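Local coordinates for protein phenazine-1-carboxylate N-methyltransferase (PDB 2IP2) that transfers a methyl group from S-adenosyl-L-methionine to phenazine-1-carboxylate, giving 5-methylphenazine-1-carboxylate on the pathway to the virulence pigment pyocyanin, at residues G175-Q187 against V205-V219. Sequence-based numbering, arbitrary orientation.
Sequences GGGSGELTKAILQ and VARDNLSSLLAGERV
Asn209 holds CG trans to its backbone N (chi1 -168°) and Glu180 bends at chi2 (-68°), and these two torsions bring amide and carboxylate together beside the glycine-rich loop of a class I, Rossmann-like methyltransferase. Here the end of the loop is tied to helix 204-209, which follows the next strand, 193-198. Both N-H groups of Asn209 ND2 are used: one reaches Ser178 O at 2.9 Å, nearly straight but from above the carbonyl plane, the other Glu180 OE2 at 2.7 Å, from above the carboxylate, whose plane is turned 30° from the amide. Glu180 OE1 is held by Asn154, so the carboxylate is gripped through both oxygens. Lys183, kinked near its end, adds a weak hydrogen bond from NZ to Asn209 O. Gly179, the N-cap of helix 180-188, lies close to Leu210, whose CD2 rests 3.7 Å from Gly179 O. Further along, the contact turns apolar: Leu186 CD1 touches Val219 CB and, in one of two Leu213 conformers, Leu213 CD1, each at 3.8 Å and roughly at right angles, while Thr182 turns CG2 to Val219 and its OG1 hydrogen-bonds to Asp173. Gly177 N hydrogen-bonds to Asp198, a predicted S-adenosyl-L-methionine ligand, consistent with the loop lining the cofactor site. One water bridges the two segments, donating to Gly177 O at 2.8 Å and accepting from Ala206 N at 3.0 Å.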
ATOM      1  N   GLY A 175      26.190  -8.321  20.315  1.00 37.42           N
ATOM      2  CA  GLY A 175      25.874  -7.885  18.961  1.00 37.67           C
ATOM      3  C   GLY A 175      25.192  -6.544  18.956  1.00 38.85           C
ATOM      4  O   GLY A 175      24.215  -6.327  18.235  1.00 38.68           O
ATOM      5  N   GLY A 176      25.691  -5.623  19.763  1.00 38.27           N
ATOM      6  CA  GLY A 176      24.940  -4.392  20.010  1.00 36.95           C
ATOM      7  C   GLY A 176      24.850  -3.350  18.901  1.00 36.39           C
ATOM      8  O   GLY A 176      24.012  -2.400  19.007  1.00 35.80           O
ATOM      9  N   GLY A 177      25.714  -3.476  17.872  1.00 35.74           N
ATOM     10  CA  GLY A 177      25.642  -2.565  16.707  1.00 34.09           C
ATOM     11  C   GLY A 177      25.958  -1.114  17.074  1.00 33.76           C
ATOM     12  O   GLY A 177      27.007  -0.846  17.662  1.00 32.23           O
ATOM     13  N   SER A 178      25.063  -0.188  16.726  1.00 32.41           N
ATOM     14  CA  SER A 178      25.223   1.221  17.083  1.00 33.70           C
ATOM     15  C   SER A 178      24.926   1.481  18.558  1.00 32.91           C
ATOM     16  O   SER A 178      25.220   2.543  19.058  1.00 34.05           O
ATOM     17  CB  SER A 178      24.312   2.119  16.211  1.00 32.84           C
ATOM     18  OG  SER A 178      22.974   1.895  16.504  1.00 34.75           O
ATOM     19  N   GLY A 179      24.313   0.514  19.235  1.00 32.01           N
ATOM     20  CA  GLY A 179      24.106   0.625  20.675  1.00 30.00           C
ATOM     21  C   GLY A 179      22.791   1.169  21.178  1.00 29.78           C
ATOM     22  O   GLY A 179      22.701   1.588  22.337  1.00 28.97           O
ATOM     23  N   GLU A 180      21.747   1.180  20.344  1.00 29.38           N
ATOM     24  CA  GLU A 180      20.493   1.816  20.783  1.00 28.30           C
ATOM     25  C   GLU A 180      19.835   1.139  21.978  1.00 28.27           C
ATOM     26  O   GLU A 180      19.240   1.811  22.811  1.00 27.01           O
ATOM     27  CB  GLU A 180      19.489   1.929  19.616  1.00 29.75           C
ATOM     28  CG  GLU A 180      19.971   2.935  18.534  1.00 28.30           C
ATOM     29  CD  GLU A 180      19.986   4.404  19.034  1.00 32.00           C
ATOM     30  OE1 GLU A 180      19.008   4.848  19.665  1.00 35.40           O
ATOM     31  OE2 GLU A 180      20.942   5.139  18.739  1.00 34.32           O
ATOM     32  N   LEU A 181      19.923  -0.191  22.041  1.00 28.13           N
ATOM     33  CA  LEU A 181      19.327  -0.941  23.160  1.00 28.95           C
ATOM     34  C   LEU A 181      20.018  -0.622  24.482  1.00 29.90           C
ATOM     35  O   LEU A 181      19.364  -0.287  25.503  1.00 30.01           O
ATOM     36  CB  LEU A 181      19.352  -2.452  22.879  1.00 29.32           C
ATOM     37  CG  LEU A 181      18.856  -3.402  23.968  1.00 29.17           C
ATOM     38  CD1 LEU A 181      17.472  -2.990  24.575  1.00 26.45           C
ATOM     39  CD2 LEU A 181      18.838  -4.867  23.449  1.00 28.41           C
ATOM     40  N   THR A 182      21.343  -0.657  24.449  1.00 29.22           N
ATOM     41  CA  THR A 182      22.138  -0.262  25.619  1.00 30.11           C
ATOM     42  C   THR A 182      21.778   1.174  26.046  1.00 30.74           C
ATOM     43  O   THR A 182      21.538   1.436  27.231  1.00 30.95           O
ATOM     44  CB  THR A 182      23.635  -0.383  25.290  1.00 30.23           C
ATOM     45  OG1 THR A 182      23.960  -1.783  25.168  1.00 28.69           O
ATOM     46  CG2 THR A 182      24.498   0.223  26.395  1.00 29.09           C
ATOM     47  N   LYS A 183      21.696   2.086  25.079  1.00 30.52           N
ATOM     48  CA  LYS A 183      21.385   3.467  25.421  1.00 31.84           C
ATOM     49  C   LYS A 183      19.974   3.624  26.015  1.00 30.95           C
ATOM     50  O   LYS A 183      19.824   4.309  27.015  1.00 32.46           O
ATOM     51  CB  LYS A 183      21.598   4.372  24.211  1.00 32.50           C
ATOM     52  CG  LYS A 183      20.950   5.733  24.325  1.00 36.14           C
ATOM     53  CD  LYS A 183      20.809   6.299  22.935  1.00 41.49           C
ATOM     54  CE  LYS A 183      22.178   6.625  22.364  1.00 42.47           C
ATOM     55  NZ  LYS A 183      22.455   8.098  22.503  1.00 47.32           N
ATOM     56  N   ALA A 184      18.960   2.976  25.413  1.00 30.28           N
ATOM     57  CA  ALA A 184      17.600   2.929  25.967  1.00 28.58           C
ATOM     58  C   ALA A 184      17.625   2.427  27.432  1.00 29.99           C
ATOM     59  O   ALA A 184      17.014   3.045  28.348  1.00 29.40           O
ATOM     60  CB  ALA A 184      16.683   2.041  25.096  1.00 29.05           C
ATOM     61  N   ILE A 185      18.403   1.388  27.700  1.00 29.05           N
ATOM     62  CA  ILE A 185      18.421   0.843  29.057  1.00 30.65           C
ATOM     63  C   ILE A 185      19.012   1.858  30.058  1.00 32.63           C
ATOM     64  O   ILE A 185      18.407   2.133  31.115  1.00 33.65           O
ATOM     65  CB  ILE A 185      19.157  -0.525  29.174  1.00 31.19           C
ATOM     66  CG1 ILE A 185      18.397  -1.616  28.411  1.00 31.61           C
ATOM     67  CG2 ILE A 185      19.359  -0.895  30.661  1.00 29.41           C
ATOM     68  CD1 ILE A 185      19.328  -2.749  27.892  1.00 32.26           C
ATOM     69  N   LEU A 186      20.173   2.418  29.726  1.00 34.75           N
ATOM     70  CA  LEU A 186      20.836   3.338  30.635  1.00 36.79           C
ATOM     71  C   LEU A 186      20.107   4.671  30.780  1.00 38.13           C
ATOM     72  O   LEU A 186      20.264   5.348  31.816  1.00 39.34           O
ATOM     73  CB  LEU A 186      22.306   3.515  30.276  1.00 37.80           C
ATOM     74  CG  LEU A 186      23.116   2.201  30.210  1.00 38.64           C
ATOM     75  CD1 LEU A 186      24.340   2.330  29.280  1.00 44.84           C
ATOM     76  CD2 LEU A 186      23.517   1.678  31.557  1.00 41.67           C
ATOM     77  N   GLN A 187      19.307   5.052  29.780  1.00 38.35           N
ATOM     78  CA  GLN A 187      18.566   6.288  29.918  1.00 39.38           C
ATOM     79  C   GLN A 187      17.341   6.090  30.820  1.00 40.00           C
ATOM     80  O   GLN A 187      16.976   6.989  31.564  1.00 40.64           O
ATOM     81  CB  GLN A 187      18.198   6.839  28.550  0.50 39.67           C
ATOM     82  CG  GLN A 187      19.437   7.195  27.727  0.50 36.95           C
ATOM     83  CD  GLN A 187      19.106   8.054  26.529  0.50 35.56           C
ATOM     84  OE1 GLN A 187      18.061   7.884  25.891  0.50 32.07           O
ATOM     85  NE2 GLN A 187      19.999   8.991  26.220  0.50 32.62           N
ATOM     86  N   VAL A 205      30.983   3.177  15.399  1.00 39.81           N
ATOM     87  CA  VAL A 205      29.654   3.809  15.453  1.00 39.73           C
ATOM     88  C   VAL A 205      29.164   3.953  16.887  1.00 39.19           C
ATOM     89  O   VAL A 205      28.738   5.042  17.310  1.00 38.43           O
ATOM     90  CB  VAL A 205      28.590   3.052  14.620  1.00 40.00           C
ATOM     91  CG1 VAL A 205      27.261   3.807  14.666  1.00 38.49           C
ATOM     92  CG2 VAL A 205      29.084   2.842  13.159  1.00 42.37           C
ATOM     93  N   ALA A 206      29.260   2.857  17.628  1.00 37.68           N
ATOM     94  CA  ALA A 206      28.843   2.819  19.024  1.00 37.13           C
ATOM     95  C   ALA A 206      29.700   3.716  19.932  1.00 37.01           C
ATOM     96  O   ALA A 206      29.217   4.276  20.923  1.00 35.55           O
ATOM     97  CB  ALA A 206      28.846   1.378  19.553  1.00 36.22           C
ATOM     98  N   ARG A 207      30.971   3.835  19.609  1.00 35.78           N
ATOM     99  CA  ARG A 207      31.881   4.627  20.431  1.00 37.93           C
ATOM    100  C   ARG A 207      31.417   6.071  20.319  1.00 37.62           C
ATOM    101  O   ARG A 207      31.448   6.825  21.295  1.00 37.91           O
ATOM    102  CB  ARG A 207      33.309   4.455  19.884  1.00 36.68           C
ATOM    103  CG  ARG A 207      34.416   4.867  20.792  1.00 39.88           C
ATOM    104  CD  ARG A 207      35.788   4.408  20.207  1.00 41.55           C
ATOM    105  NE  ARG A 207      35.973   2.953  20.201  1.00 47.15           N
ATOM    106  CZ  ARG A 207      36.101   2.182  21.290  1.00 47.24           C
ATOM    107  NH1 ARG A 207      36.040   2.708  22.518  1.00 50.54           N
ATOM    108  NH2 ARG A 207      36.281   0.868  21.157  1.00 47.88           N
ATOM    109  N   ASP A 208      30.923   6.424  19.137  1.00 36.98           N
ATOM    110  CA  ASP A 208      30.358   7.737  18.886  1.00 37.37           C
ATOM    111  C   ASP A 208      28.943   7.905  19.464  1.00 36.60           C
ATOM    112  O   ASP A 208      28.661   8.882  20.197  1.00 35.70           O
ATOM    113  CB  ASP A 208      30.324   7.964  17.372  1.00 38.45           C
ATOM    114  CG  ASP A 208      30.079   9.397  17.005  1.00 43.46           C
ATOM    115  OD1 ASP A 208      28.885   9.807  16.889  1.00 46.32           O
ATOM    116  OD2 ASP A 208      31.103  10.114  16.798  1.00 49.55           O
ATOM    117  N   ASN A 209      28.064   6.940  19.157  1.00 33.72           N
ATOM    118  CA  ASN A 209      26.658   7.031  19.548  1.00 32.84           C
ATOM    119  C   ASN A 209      26.482   7.030  21.062  1.00 31.81           C
ATOM    120  O   ASN A 209      25.555   7.646  21.601  1.00 32.79           O
ATOM    121  CB  ASN A 209      25.851   5.883  18.909  1.00 32.84           C
ATOM    122  CG  ASN A 209      24.339   6.081  19.047  1.00 33.93           C
ATOM    123  OD1 ASN A 209      23.841   7.209  19.011  1.00 33.14           O
ATOM    124  ND2 ASN A 209      23.590   4.971  19.194  1.00 35.13           N
ATOM    125  N   LEU A 210      27.396   6.346  21.736  1.00 31.11           N
ATOM    126  CA  LEU A 210      27.410   6.176  23.170  1.00 31.34           C
ATOM    127  C   LEU A 210      28.486   7.014  23.858  1.00 30.56           C
ATOM    128  O   LEU A 210      28.833   6.704  24.997  1.00 29.07           O
ATOM    129  CB  LEU A 210      27.703   4.691  23.528  1.00 31.04           C
ATOM    130  CG  LEU A 210      26.661   3.615  23.122  1.00 31.36           C
ATOM    131  CD1 LEU A 210      27.178   2.302  23.568  1.00 31.43           C
ATOM    132  CD2 LEU A 210      25.278   3.818  23.726  1.00 32.20           C
ATOM    133  N   SER A 211      28.990   8.066  23.205  1.00 31.89           N
ATOM    134  CA  SER A 211      30.093   8.820  23.794  1.00 32.84           C
ATOM    135  C   SER A 211      29.830   9.277  25.232  1.00 33.04           C
ATOM    136  O   SER A 211      30.689   9.093  26.110  1.00 34.10           O
ATOM    137  CB  SER A 211      30.547   9.988  22.902  1.00 34.05           C
ATOM    138  OG  SER A 211      29.486  10.828  22.486  1.00 33.86           O
ATOM    139  N   SER A 212      28.656   9.859  25.476  1.00 32.89           N
ATOM    140  CA  SER A 212      28.352  10.414  26.779  1.00 33.09           C
ATOM    141  C   SER A 212      28.419   9.335  27.830  1.00 32.49           C
ATOM    142  O   SER A 212      29.069   9.504  28.863  1.00 31.57           O
ATOM    143  CB  SER A 212      26.970  11.069  26.808  1.00 34.63           C
ATOM    144  OG  SER A 212      27.031  12.300  26.113  1.00 39.23           O
ATOM    145  N   LEU A 213      27.762   8.203  27.542  1.00 32.15           N
ATOM    146  CA  LEU A 213      27.594   7.149  28.538  1.00 32.00           C
ATOM    147  C   LEU A 213      28.928   6.481  28.802  1.00 31.34           C
ATOM    148  O   LEU A 213      29.210   6.125  29.924  1.00 32.42           O
ATOM    149  CB  LEU A 213      26.570   6.115  28.037  0.50 30.99           C
ATOM    150  CG  LEU A 213      25.083   6.491  28.072  0.50 29.19           C
ATOM    151  CD1 LEU A 213      24.228   5.504  27.199  0.50 22.85           C
ATOM    152  CD2 LEU A 213      24.551   6.576  29.502  0.50 26.31           C
ATOM    153  N   LEU A 214      29.765   6.377  27.773  1.00 31.77           N
ATOM    154  CA  LEU A 214      31.131   5.882  27.930  1.00 32.84           C
ATOM    155  C   LEU A 214      31.981   6.827  28.818  1.00 33.68           C
ATOM    156  O   LEU A 214      32.794   6.374  29.639  1.00 32.86           O
ATOM    157  CB  LEU A 214      31.774   5.704  26.551  1.00 32.27           C
ATOM    158  CG  LEU A 214      31.276   4.439  25.784  1.00 33.80           C
ATOM    159  CD1 LEU A 214      31.704   4.481  24.325  1.00 32.30           C
ATOM    160  CD2 LEU A 214      31.791   3.161  26.410  1.00 32.98           C
ATOM    161  N   ALA A 215      31.742   8.128  28.657  1.00 34.61           N
ATOM    162  CA  ALA A 215      32.441   9.159  29.439  1.00 35.03           C
ATOM    163  C   ALA A 215      32.009   9.117  30.911  1.00 36.20           C
ATOM    164  O   ALA A 215      32.821   9.398  31.797  1.00 36.18           O
ATOM    165  CB  ALA A 215      32.181  10.536  28.834  1.00 34.88           C
ATOM    166  N   GLY A 216      30.732   8.788  31.153  1.00 36.09           N
ATOM    167  CA  GLY A 216      30.192   8.538  32.507  1.00 37.59           C
ATOM    168  C   GLY A 216      30.649   7.230  33.139  1.00 38.79           C
ATOM    169  O   GLY A 216      30.359   6.957  34.321  1.00 39.48           O
ATOM    170  N   GLU A 217      31.367   6.391  32.371  1.00 40.12           N
ATOM    171  CA  GLU A 217      31.840   5.061  32.874  1.00 40.74           C
ATOM    172  C   GLU A 217      30.686   4.056  33.305  1.00 40.91           C
ATOM    173  O   GLU A 217      30.895   3.097  34.067  1.00 41.33           O
ATOM    174  CB  GLU A 217      32.793   5.304  34.065  0.50 40.85           C
ATOM    175  CG  GLU A 217      33.956   4.347  34.231  0.50 40.69           C
ATOM    176  CD  GLU A 217      34.893   4.716  35.393  0.50 40.82           C
ATOM    177  OE1 GLU A 217      34.485   5.468  36.306  0.50 41.65           O
ATOM    178  OE2 GLU A 217      36.049   4.234  35.397  0.50 42.47           O
ATOM    179  N   ARG A 218      29.478   4.310  32.809  1.00 41.23           N
ATOM    180  CA  ARG A 218      28.290   3.453  32.994  1.00 41.47           C
ATOM    181  C   ARG A 218      28.302   2.196  32.079  1.00 40.19           C
ATOM    182  O   ARG A 218      27.797   1.099  32.454  1.00 40.94           O
ATOM    183  CB  ARG A 218      27.036   4.311  32.712  1.00 42.53           C
ATOM    184  CG  ARG A 218      26.792   5.349  33.836  1.00 46.10           C
ATOM    185  CD  ARG A 218      26.342   6.723  33.370  1.00 49.03           C
ATOM    186  NE  ARG A 218      25.598   7.409  34.429  1.00 54.19           N
ATOM    187  CZ  ARG A 218      26.133   7.911  35.555  1.00 53.20           C
ATOM    188  NH1 ARG A 218      27.441   7.809  35.790  1.00 54.72           N
ATOM    189  NH2 ARG A 218      25.355   8.511  36.459  1.00 52.64           N
ATOM    190  N   VAL A 219      28.868   2.359  30.891  1.00 36.90           N
ATOM    191  CA  VAL A 219      28.959   1.272  29.952  1.00 35.53           C
ATOM    192  C   VAL A 219      30.400   1.204  29.515  1.00 34.71           C
ATOM    193  O   VAL A 219      31.093   2.227  29.555  1.00 33.56           O
ATOM    194  CB  VAL A 219      27.988   1.491  28.728  1.00 34.89           C
ATOM    195  CG1 VAL A 219      28.316   2.750  27.981  1.00 35.86           C
ATOM    196  CG2 VAL A 219      28.026   0.315  27.715  1.00 37.48           C
TER
HETATM  197  O   HOH W   1      29.485   0.049  16.603  1.00 41.69           O